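Clostripain-related protein (Bacteroides thetaiotaomicron, PDB 6N9J) is a secreted cysteine protease of the clostripain (C11) family, which probably cleaves peptide bonds in proteins by means of a catalytic cysteine. Local coordinates at residues D43-L49 / I61-K65. Residues are numbered along the deposited sequence; the frame is centred on the assembly and turned at random.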
# COMPACT_ATOMS: atom_id res chain seq x y z
N ASP A 43 -7.48 18.98 15.76
CA ASP A 43 -8.19 17.79 16.21
C ASP A 43 -9.66 18.05 16.58
O ASP A 43 -10.37 17.13 17.00
CB ASP A 43 -7.46 17.16 17.42
CG ASP A 43 -7.25 18.15 18.57
OD1 ASP A 43 -6.95 19.33 18.29
OD2 ASP A 43 -7.40 17.75 19.74
N ASN A 44 -10.12 19.28 16.41
CA ASN A 44 -11.54 19.60 16.59
C ASN A 44 -12.41 18.93 15.53
O ASN A 44 -13.56 18.56 15.79
CB ASN A 44 -11.78 21.11 16.55
CG ASN A 44 -11.24 21.82 17.77
OD1 ASN A 44 -11.22 21.26 18.87
ND2 ASN A 44 -10.81 23.06 17.59
N HIS A 45 -11.86 18.78 14.32
CA HIS A 45 -12.62 18.26 13.19
C HIS A 45 -12.00 16.99 12.61
O HIS A 45 -12.60 16.33 11.78
CB HIS A 45 -12.73 19.32 12.09
CG HIS A 45 -13.12 20.68 12.59
ND1 HIS A 45 -14.40 20.98 13.01
CD2 HIS A 45 -12.40 21.82 12.72
CE1 HIS A 45 -14.45 22.25 13.39
NE2 HIS A 45 -13.25 22.78 13.22
N ASN A 46 -10.79 16.67 13.05
CA ASN A 46 -10.02 15.59 12.45
C ASN A 46 -9.65 14.53 13.48
O ASN A 46 -9.09 14.85 14.54
CB ASN A 46 -8.76 16.15 11.80
CG ASN A 46 -9.06 17.19 10.72
OD1 ASN A 46 -9.80 16.92 9.78
ND2 ASN A 46 -8.50 18.39 10.88
N ASN A 47 -9.96 13.27 13.18
CA ASN A 47 -9.67 12.17 14.09
C ASN A 47 -8.59 11.22 13.55
O ASN A 47 -8.82 10.49 12.59
CB ASN A 47 -10.94 11.38 14.40
CG ASN A 47 -12.13 12.28 14.71
OD1 ASN A 47 -12.18 12.92 15.75
ND2 ASN A 47 -13.10 12.30 13.81
N LEU A 48 -7.42 11.24 14.18
CA LEU A 48 -6.37 10.28 13.87
C LEU A 48 -6.41 9.12 14.86
O LEU A 48 -6.05 9.29 16.02
CB LEU A 48 -5.00 10.96 13.88
CG LEU A 48 -3.82 10.05 13.51
CD1 LEU A 48 -3.97 9.48 12.09
CD2 LEU A 48 -2.52 10.84 13.65
N LEU A 49 -6.86 7.96 14.39
CA LEU A 49 -6.95 6.76 15.21
C LEU A 49 -5.81 5.81 14.86
O LEU A 49 -5.37 5.74 13.72
CB LEU A 49 -8.31 6.07 15.00
CG LEU A 49 -9.52 6.62 15.79
CD1 LEU A 49 -9.64 8.13 15.79
CD2 LEU A 49 -10.82 6.02 15.28
N ILE A 61 -6.19 3.54 19.81
CA ILE A 61 -6.21 4.87 20.42
C ILE A 61 -6.61 5.97 19.46
O ILE A 61 -6.70 5.77 18.25
CB ILE A 61 -4.84 5.28 21.00
CG1 ILE A 61 -3.78 5.30 19.89
CG2 ILE A 61 -4.44 4.37 22.14
CD1 ILE A 61 -2.42 5.73 20.36
N ARG A 62 -6.85 7.13 20.04
CA ARG A 62 -7.04 8.36 19.30
C ARG A 62 -6.08 9.40 19.85
O ARG A 62 -5.94 9.54 21.08
CB ARG A 62 -8.49 8.84 19.42
CG ARG A 62 -8.73 10.21 18.80
CD ARG A 62 -10.16 10.70 19.03
NE ARG A 62 -10.40 11.95 18.32
CZ ARG A 62 -10.19 13.16 18.84
NH1 ARG A 62 -9.73 13.27 20.08
NH2 ARG A 62 -10.43 14.24 18.11
N LEU A 63 -5.42 10.12 18.95
CA LEU A 63 -4.50 11.17 19.35
C LEU A 63 -5.24 12.49 19.51
O LEU A 63 -5.93 12.95 18.61
CB LEU A 63 -3.37 11.31 18.33
CG LEU A 63 -2.56 10.03 18.11
CD1 LEU A 63 -1.42 10.25 17.11
CD2 LEU A 63 -2.01 9.54 19.44
N ARG A 64 -5.10 13.11 20.68
CA ARG A 64 -5.84 14.32 20.99
C ARG A 64 -4.87 15.38 21.52
O ARG A 64 -3.88 15.04 22.15
CB ARG A 64 -6.94 14.01 22.00
CG ARG A 64 -8.03 15.06 22.11
CD ARG A 64 -8.26 15.47 23.54
NE ARG A 64 -8.06 14.37 24.48
CZ ARG A 64 -7.81 14.53 25.78
NH1 ARG A 64 -7.63 13.48 26.56
NH2 ARG A 64 -7.74 15.76 26.30
N LYS A 65 -5.15 16.64 21.25
CA LYS A 65 -4.31 17.71 21.78
C LYS A 65 -4.92 18.38 23.02
O LYS A 65 -6.10 18.72 23.04
CB LYS A 65 -4.04 18.76 20.71
CG LYS A 65 -2.56 18.97 20.41
CD LYS A 65 -2.33 19.98 19.29
CE LYS A 65 -3.06 19.57 18.01
NZ LYS A 65 -2.93 20.61 16.93
O HOH W 1 -7.46 12.99 16.37
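Leu49 and Arg62 form an antiparallel non-hydrogen-bonded pair, and Leu63 N donates a nearly straight hydrogen bond to Leu48 O (3.1 Å). From there toward Asp43 the strands splay apart, with 134° between the N-to-C directions of 46-49 and 61-65. A water bridges the strands where they part. It accepts from Leu48 N and donates to Asn46 O and to Leu63 O (2.7 Å). Arg62 reaches across on the same side of the sheet as Leu49. Its CG lies anti to the backbone N (chi1 173°) and the chain stays extended to NE, passing Leu49 CD1, which touches Arg62 CG at 3.8 Å. The guanidinium then takes Asn47 OD1 side-on. Arg62 NH2 meets Asn47 OD1 at 3.2 Å in the carbonyl plane, on a lone pair, and Arg62 NE meets it at 3.3 Å from a little outside that plane. The water lies over the rim of one guanidinium face. On the other side of the sheet, Leu48 CD2 packs alongside Leu63 CD1 (3.7 Å). In the loop before strand 46-49, Asp43 OD2 accepts from Lys65 N (2.9 Å), which approaches from above the carboxylate plane. Lys65 NZ hydrogen-bonds the carbonyl oxygens of Val41 and Met38. Water and polar side chains thus take over from direct backbone pairing at the open end of this hairpin. The Asn47 amide joins Arg62, through OD1, to Thr12 OG1 of strand 9-18, through ND2. The two bonds to OD1 probably limit guanidinium rotation.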